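Local coordinates for alpha-catenin-like protein hmp-1 (Caenorhabditis elegans, PDB 5H5M) that binds beta-catenin and actin filaments as part of the cadherin-catenin complex of adherens junctions, and is required for cell migration and shape change during embryonic body enclosure and elongation, at residues A23-G28 against E75-Y80; E56-K61 against I115-S120; A190-Q195 against E214-A219. All coordinates share one frame; numbering follows the deposited sequence.

Interaction 1: residues A23-G28 against E75-Y80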
# COMPACT_ATOMS: atom_id res chain seq x y z
N ALA A 23 -6.63 40.96 -13.20
CA ALA A 23 -6.12 42.32 -13.12
C ALA A 23 -4.88 42.41 -12.22
O ALA A 23 -4.10 43.35 -12.33
CB ALA A 23 -7.20 43.26 -12.62
N HIS A 24 -4.71 41.42 -11.35
CA HIS A 24 -3.59 41.41 -10.41
C HIS A 24 -2.35 40.70 -10.95
O HIS A 24 -1.25 40.90 -10.44
CB HIS A 24 -4.00 40.75 -9.09
CG HIS A 24 -4.90 41.59 -8.25
ND1 HIS A 24 -5.29 41.22 -6.98
CD2 HIS A 24 -5.50 42.79 -8.49
CE1 HIS A 24 -6.09 42.15 -6.47
NE2 HIS A 24 -6.22 43.11 -7.37
N TYR A 25 -2.54 39.86 -11.97
CA TYR A 25 -1.44 39.06 -12.51
C TYR A 25 -0.28 39.93 -13.00
O TYR A 25 -0.48 40.88 -13.75
CB TYR A 25 -1.93 38.16 -13.64
CG TYR A 25 -0.85 37.28 -14.23
CD1 TYR A 25 -0.59 36.02 -13.71
CD2 TYR A 25 -0.07 37.72 -15.30
CE1 TYR A 25 0.40 35.21 -14.24
CE2 TYR A 25 0.92 36.93 -15.83
CZ TYR A 25 1.15 35.67 -15.30
OH TYR A 25 2.14 34.88 -15.84
N ARG A 26 0.93 39.58 -12.57
CA ARG A 26 2.14 40.26 -13.00
C ARG A 26 3.16 39.24 -13.50
O ARG A 26 3.62 38.40 -12.73
CB ARG A 26 2.73 41.09 -11.86
CG ARG A 26 1.74 42.01 -11.17
CD ARG A 26 2.25 42.42 -9.80
NE ARG A 26 3.43 43.27 -9.89
CZ ARG A 26 4.21 43.57 -8.86
NH1 ARG A 26 3.94 43.08 -7.66
NH2 ARG A 26 5.27 44.35 -9.03
N ARG A 27 3.51 39.33 -14.78
CA ARG A 27 4.39 38.35 -15.41
C ARG A 27 5.72 38.18 -14.68
O ARG A 27 6.17 37.05 -14.46
CB ARG A 27 4.67 38.75 -16.87
CG ARG A 27 5.72 37.88 -17.54
CD ARG A 27 6.01 38.31 -18.96
NE ARG A 27 7.12 37.54 -19.52
CZ ARG A 27 7.00 36.35 -20.09
NH1 ARG A 27 5.81 35.78 -20.20
NH2 ARG A 27 8.07 35.73 -20.57
N GLY A 28 6.35 39.29 -14.31
CA GLY A 28 7.67 39.24 -13.70
C GLY A 28 7.71 38.69 -12.28
O GLY A 28 8.79 38.49 -11.73
N GLU A 75 -0.15 27.07 -20.65
CA GLU A 75 -1.30 27.58 -21.39
C GLU A 75 -2.07 28.60 -20.56
O GLU A 75 -2.49 29.64 -21.08
CB GLU A 75 -2.22 26.44 -21.82
CG GLU A 75 -1.59 25.49 -22.83
CD GLU A 75 -2.45 24.26 -23.10
OE1 GLU A 75 -3.53 24.15 -22.50
OE2 GLU A 75 -2.03 23.42 -23.92
N LEU A 76 -2.26 28.29 -19.28
CA LEU A 76 -2.93 29.21 -18.36
C LEU A 76 -2.17 30.53 -18.24
O LEU A 76 -2.78 31.60 -18.28
CB LEU A 76 -3.08 28.57 -16.98
CG LEU A 76 -3.63 29.47 -15.85
CD1 LEU A 76 -5.00 30.03 -16.20
CD2 LEU A 76 -3.69 28.71 -14.53
N LEU A 77 -0.85 30.45 -18.11
CA LEU A 77 -0.01 31.64 -18.00
C LEU A 77 -0.07 32.47 -19.27
O LEU A 77 -0.00 33.70 -19.23
CB LEU A 77 1.44 31.26 -17.69
CG LEU A 77 1.72 30.62 -16.33
CD1 LEU A 77 3.19 30.25 -16.19
CD2 LEU A 77 1.28 31.54 -15.20
N THR A 78 -0.20 31.79 -20.41
CA THR A 78 -0.34 32.46 -21.69
C THR A 78 -1.65 33.26 -21.73
O THR A 78 -1.69 34.37 -22.26
CB THR A 78 -0.31 31.47 -22.87
OG1 THR A 78 0.94 30.78 -22.89
CG2 THR A 78 -0.50 32.18 -24.20
N GLU A 79 -2.70 32.70 -21.15
CA GLU A 79 -4.00 33.36 -21.11
C GLU A 79 -4.03 34.52 -20.11
O GLU A 79 -4.65 35.55 -20.37
CB GLU A 79 -5.11 32.36 -20.78
CG GLU A 79 -5.33 31.27 -21.82
CD GLU A 79 -5.91 31.79 -23.13
OE1 GLU A 79 -6.20 33.00 -23.23
OE2 GLU A 79 -6.09 30.97 -24.06
N TYR A 80 -3.35 34.35 -18.98
CA TYR A 80 -3.23 35.43 -18.00
C TYR A 80 -2.55 36.65 -18.61
O TYR A 80 -2.87 37.79 -18.27
CB TYR A 80 -2.45 34.98 -16.77
CG TYR A 80 -3.30 34.45 -15.63
CD1 TYR A 80 -4.24 35.26 -15.00
CD2 TYR A 80 -3.15 33.14 -15.18
CE1 TYR A 80 -5.01 34.78 -13.96
CE2 TYR A 80 -3.92 32.66 -14.13
CZ TYR A 80 -4.85 33.48 -13.53
OH TYR A 80 -5.61 33.00 -12.49

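Interaction 2: residues E56-K61 against I115-S120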
# COMPACT_ATOMS: atom_id res chain seq x y z
N GLU A 56 5.92 -0.13 -12.21
CA GLU A 56 6.22 0.50 -13.49
C GLU A 56 5.05 1.28 -14.09
O GLU A 56 5.22 2.40 -14.56
CB GLU A 56 6.70 -0.55 -14.50
CG GLU A 56 7.00 0.00 -15.89
CD GLU A 56 8.15 0.99 -15.90
OE1 GLU A 56 8.97 0.99 -14.95
OE2 GLU A 56 8.25 1.78 -16.86
N ASN A 57 3.87 0.67 -14.09
CA ASN A 57 2.71 1.28 -14.73
C ASN A 57 2.23 2.53 -14.00
O ASN A 57 1.76 3.48 -14.63
CB ASN A 57 1.59 0.25 -14.86
CG ASN A 57 0.26 0.87 -15.25
OD1 ASN A 57 -0.54 1.26 -14.40
ND2 ASN A 57 0.02 0.97 -16.56
N ARG A 58 2.36 2.54 -12.68
CA ARG A 58 1.97 3.72 -11.91
C ARG A 58 3.05 4.80 -12.03
O ARG A 58 2.77 5.99 -11.98
CB ARG A 58 1.73 3.36 -10.44
CG ARG A 58 0.97 4.43 -9.66
CD ARG A 58 0.16 3.84 -8.52
NE ARG A 58 -1.21 3.53 -8.92
CZ ARG A 58 -1.82 2.37 -8.69
NH1 ARG A 58 -1.19 1.40 -8.05
NH2 ARG A 58 -3.07 2.19 -9.09
N LYS A 59 4.29 4.35 -12.18
CA LYS A 59 5.43 5.24 -12.42
C LYS A 59 5.23 6.08 -13.68
O LYS A 59 5.47 7.28 -13.67
CB LYS A 59 6.71 4.41 -12.53
CG LYS A 59 7.96 5.19 -12.90
CD LYS A 59 9.10 4.24 -13.23
CE LYS A 59 10.41 4.97 -13.42
NZ LYS A 59 10.31 6.04 -14.45
N GLN A 60 4.77 5.44 -14.75
CA GLN A 60 4.61 6.14 -16.02
C GLN A 60 3.42 7.09 -16.01
O GLN A 60 3.44 8.12 -16.69
CB GLN A 60 4.47 5.13 -17.17
CG GLN A 60 5.75 4.34 -17.50
CD GLN A 60 7.00 5.21 -17.67
OE1 GLN A 60 6.93 6.41 -17.94
NE2 GLN A 60 8.17 4.59 -17.50
N LYS A 61 2.39 6.77 -15.24
CA LYS A 61 1.24 7.66 -15.13
C LYS A 61 1.63 8.95 -14.43
O LYS A 61 1.21 10.04 -14.83
CB LYS A 61 0.09 6.98 -14.37
CG LYS A 61 -0.63 5.91 -15.18
CD LYS A 61 -1.80 5.33 -14.41
CE LYS A 61 -1.36 4.14 -13.57
NZ LYS A 61 -2.49 3.24 -13.20
N ILE A 115 1.66 5.41 -2.99
CA ILE A 115 1.93 5.17 -1.58
C ILE A 115 1.12 3.96 -1.09
O ILE A 115 1.63 3.12 -0.34
CB ILE A 115 1.60 6.43 -0.72
CG1 ILE A 115 2.86 7.26 -0.49
CG2 ILE A 115 1.00 6.04 0.62
CD1 ILE A 115 3.58 7.70 -1.75
N VAL A 116 -0.12 3.85 -1.55
CA VAL A 116 -0.96 2.71 -1.17
C VAL A 116 -0.39 1.41 -1.73
O VAL A 116 -0.51 0.36 -1.10
CB VAL A 116 -2.42 2.91 -1.64
CG1 VAL A 116 -3.27 1.71 -1.29
CG2 VAL A 116 -3.00 4.16 -1.00
N ASP A 117 0.25 1.48 -2.90
CA ASP A 117 0.98 0.34 -3.45
C ASP A 117 1.96 -0.23 -2.43
O ASP A 117 2.04 -1.44 -2.22
CB ASP A 117 1.77 0.73 -4.71
CG ASP A 117 0.93 0.69 -5.96
OD1 ASP A 117 1.22 1.50 -6.87
OD2 ASP A 117 -0.01 -0.13 -6.05
N HIS A 118 2.72 0.68 -1.81
CA HIS A 118 3.72 0.30 -0.82
C HIS A 118 3.07 -0.23 0.46
O HIS A 118 3.51 -1.23 1.01
CB HIS A 118 4.62 1.50 -0.51
CG HIS A 118 5.51 1.90 -1.64
ND1 HIS A 118 5.05 2.56 -2.76
CD2 HIS A 118 6.84 1.72 -1.83
CE1 HIS A 118 6.05 2.77 -3.59
NE2 HIS A 118 7.15 2.27 -3.06
N ILE A 119 2.02 0.45 0.91
CA ILE A 119 1.29 0.03 2.11
C ILE A 119 0.64 -1.34 1.91
O ILE A 119 0.65 -2.18 2.82
CB ILE A 119 0.21 1.06 2.50
CG1 ILE A 119 0.86 2.40 2.86
CG2 ILE A 119 -0.64 0.55 3.66
CD1 ILE A 119 -0.12 3.46 3.30
N SER A 120 0.11 -1.56 0.71
CA SER A 120 -0.52 -2.83 0.37
C SER A 120 0.49 -3.98 0.48
O SER A 120 0.19 -5.01 1.08
CB SER A 120 -1.11 -2.78 -1.04
OG SER A 120 -1.72 -4.00 -1.40

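Interaction 3: residues A190-Q195 against E214-A219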
# COMPACT_ATOMS: atom_id res chain seq x y z
N ALA A 190 13.84 -3.06 16.07
CA ALA A 190 14.03 -4.20 15.16
C ALA A 190 15.34 -4.98 15.34
O ALA A 190 15.30 -6.21 15.43
CB ALA A 190 13.90 -3.72 13.71
N PRO A 191 16.50 -4.30 15.39
CA PRO A 191 17.71 -5.11 15.54
C PRO A 191 17.83 -5.74 16.92
O PRO A 191 18.52 -6.75 17.09
CB PRO A 191 18.85 -4.10 15.31
CG PRO A 191 18.20 -2.86 14.76
CD PRO A 191 16.81 -2.86 15.29
N GLN A 192 17.15 -5.15 17.90
CA GLN A 192 17.16 -5.68 19.26
C GLN A 192 16.27 -6.90 19.36
O GLN A 192 16.59 -7.87 20.05
CB GLN A 192 16.72 -4.61 20.26
CG GLN A 192 17.55 -3.34 20.20
CD GLN A 192 17.02 -2.25 21.11
OE1 GLN A 192 15.98 -2.41 21.75
NE2 GLN A 192 17.73 -1.13 21.17
N VAL A 193 15.13 -6.86 18.66
CA VAL A 193 14.23 -8.00 18.58
C VAL A 193 14.96 -9.19 17.94
O VAL A 193 14.87 -10.31 18.43
CB VAL A 193 12.96 -7.68 17.76
CG1 VAL A 193 12.14 -8.94 17.53
CG2 VAL A 193 12.13 -6.63 18.47
N ALA A 194 15.69 -8.92 16.86
CA ALA A 194 16.47 -9.94 16.18
C ALA A 194 17.48 -10.59 17.13
O ALA A 194 17.55 -11.81 17.23
CB ALA A 194 17.18 -9.36 14.97
N GLN A 195 18.25 -9.76 17.83
CA GLN A 195 19.26 -10.24 18.76
C GLN A 195 18.66 -11.04 19.92
O GLN A 195 19.28 -11.99 20.40
CB GLN A 195 20.09 -9.08 19.31
CG GLN A 195 20.98 -8.42 18.26
CD GLN A 195 21.91 -9.41 17.59
OE1 GLN A 195 22.49 -10.29 18.24
NE2 GLN A 195 22.06 -9.28 16.28
N GLU A 214 9.68 -12.81 24.58
CA GLU A 214 8.26 -12.47 24.62
C GLU A 214 8.05 -11.00 24.95
O GLU A 214 7.11 -10.38 24.44
CB GLU A 214 7.53 -13.36 25.63
CG GLU A 214 6.12 -13.77 25.20
CD GLU A 214 6.11 -14.78 24.06
OE1 GLU A 214 7.20 -15.17 23.57
OE2 GLU A 214 5.01 -15.19 23.65
N THR A 215 8.91 -10.45 25.79
CA THR A 215 8.86 -9.03 26.11
C THR A 215 9.09 -8.19 24.85
O THR A 215 8.36 -7.24 24.58
CB THR A 215 9.89 -8.65 27.19
OG1 THR A 215 9.50 -9.22 28.44
CG2 THR A 215 9.99 -7.14 27.34
N TYR A 216 10.10 -8.58 24.07
CA TYR A 216 10.41 -7.90 22.82
C TYR A 216 9.33 -8.13 21.77
O TYR A 216 9.00 -7.23 21.01
CB TYR A 216 11.77 -8.36 22.28
CG TYR A 216 12.91 -7.56 22.86
CD1 TYR A 216 13.34 -6.39 22.25
CD2 TYR A 216 13.55 -7.97 24.03
CE1 TYR A 216 14.38 -5.65 22.78
CE2 TYR A 216 14.58 -7.23 24.57
CZ TYR A 216 14.99 -6.07 23.94
OH TYR A 216 16.02 -5.34 24.47
N LYS A 217 8.81 -9.35 21.73
CA LYS A 217 7.75 -9.71 20.80
C LYS A 217 6.53 -8.82 20.97
O LYS A 217 6.01 -8.26 20.01
CB LYS A 217 7.35 -11.17 20.98
CG LYS A 217 6.08 -11.57 20.26
CD LYS A 217 5.52 -12.86 20.85
CE LYS A 217 4.18 -13.23 20.22
NZ LYS A 217 3.64 -14.49 20.80
N ASN A 218 6.09 -8.67 22.21
CA ASN A 218 4.89 -7.90 22.51
C ASN A 218 5.07 -6.41 22.28
O ASN A 218 4.17 -5.73 21.79
CB ASN A 218 4.44 -8.17 23.95
CG ASN A 218 3.96 -9.60 24.15
OD1 ASN A 218 3.35 -10.19 23.26
ND2 ASN A 218 4.25 -10.16 25.31
N ALA A 219 6.25 -5.89 22.63
CA ALA A 219 6.56 -4.49 22.39
C ALA A 219 6.54 -4.19 20.90
O ALA A 219 6.06 -3.15 20.46
CB ALA A 219 7.90 -4.12 23.00

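Interaction 1: residues A23-G28 against E75-Y80
Y25 lays one face of its ring against the base of the Y80 side chain. Y80 CB sits 3.6 Å from the centroid of the Y25 ring and 6° off the ring normal, a CH-pi contact over the middle of the face. The two rings are nearly parallel, with planes 5° apart, but they are slid past each other. Their centroids are 4.9 Å apart and the overlap is slight. The closest ring atoms are Y25 CD1 and Y80 CG, at 3.7 Å. Within this contact, the Y25 face is covered mainly by the start of the Y80 side chain. Y25 CG lies anti to the backbone N (chi1 -179°), which carries the ring out of the loop and onto helix 56-80. L77 crosses Y25 at about a right angle, and L77 CD2 comes 3.5 Å from Y25 OH. L77 CD2 is also 3.9 Å from Y25 CE1. The rings meet through carbon, and each hydroxyl is bonded outside the segments: Y25 OH to E81 OE2, Y80 OH to I18 O and I20 N. This is plain packing in the helical-bundle M domain of an alpha-catenin. It joins the loop before helix 27-49 to the C-terminal end of helix 56-80. Y25 and L77 also touch helix 27-49, while Y80 packs on I93 and I97 of helix 92-122.

Interaction 2: residues E56-K61 against I115-S120
R58 and D117 are the closest backbone pair here, yet their CA atoms are 9.2 Å apart, so the two helical segments are bridged by side chains alone. The bridge is one salt bridge. R58 NH1 donates to D117 OD1 over 2.7 Å, with an N-H...O angle of 164°. The acceptor lies at the guanidinium edge, close to its plane. R58 NH1 approaches D117 OD1 on the syn side of the carboxylate, tilted somewhat out of the carboxylate plane. The two flat groups are turned 37° apart, so this is not a flat, two-pronged pairing. R58 NH1 also lies 2.8 Å from D117 OD2, a close approach beside the one hydrogen bond. The arginine chain starts extended, and the bend at chi3 (-93°) brings NH1 to the carboxylate. R58 CD comes 3.1 Å from D117 OD1. Replacing R58 with an alanine would probably leave OD1 of D117 without this arginine partner and break the one link between the two segments. The contact is a partly buried charge pair between helices 56-80 and 92-122 of the M domain. H247 of helix 237-260 joins it from another side, with NE2 bonded to D117 OD2 and ND1 to S120 OG. R58 also touches R113 and A114 of helix 92-122, while I115 and H118 pack on helix 142-166.

Interaction 3: residues A190-Q195 against E214-A219
Q192 is the first residue of 190-195 to meet segment 214-219, one residue after the kink at P191. Q192 CB lies 3.6 Å from Y216 CE1. The side chain then runs extended past CG, and its amide reaches the edge of the Y216 ring. There Q192 OE1 lies near the ring plane, 3.8 Å from Y216 CE1. Q192 OE1 is 4.0 Å from Y216 OH, and the two are not hydrogen-bonded. The backbone oxygen of Q192 sits over one face of the Y216 ring, 4.1 Å above its plane and displaced toward the rim. V193 follows and gives the closest backbone approach, with its CA 5.7 Å from the CA of Y216. V193 CG2 is anti to the carbonyl carbon, and this branch comes 4.0 Å from Y216 CD1, at the edge of the ring. V193 is buried, packed also by F152 of helix 142-166, L130 of helix 128-137 and W220. Y216 further touches L189 and A196 of helix 173-202. The two segments run antiparallel in consecutive helices of the bundle, 173-202 and 207-233. No hydrogen bond or salt bridge joins them; the E214-K217 salt bridge stays within one helix. The contact is van der Waals packing of one tyrosine ring along its neighbour. Between these two segments the ring is therefore probably placed by packing, with no polar bond.

All three contacts lie in the helical M domain. Interactions 1 and 2 share helix 56-80 and use its two ends, with their centres about 35 Å apart. Their other segments differ: the loop leading into helix 27-49 in interaction 1, and helix 92-122 in interaction 2. Interaction 3 is built from different helices. Its centre is about 58 Å from that of interaction 1, on the opposite side of the chain's centre. Interaction 1 is buried although it lies far from that centre, and it is aromatic and apolar. Interaction 2, nearest the centre, is partly buried and depends on charge. Interaction 3 is also partly buried and runs from a buried valine to an exposed glutamine.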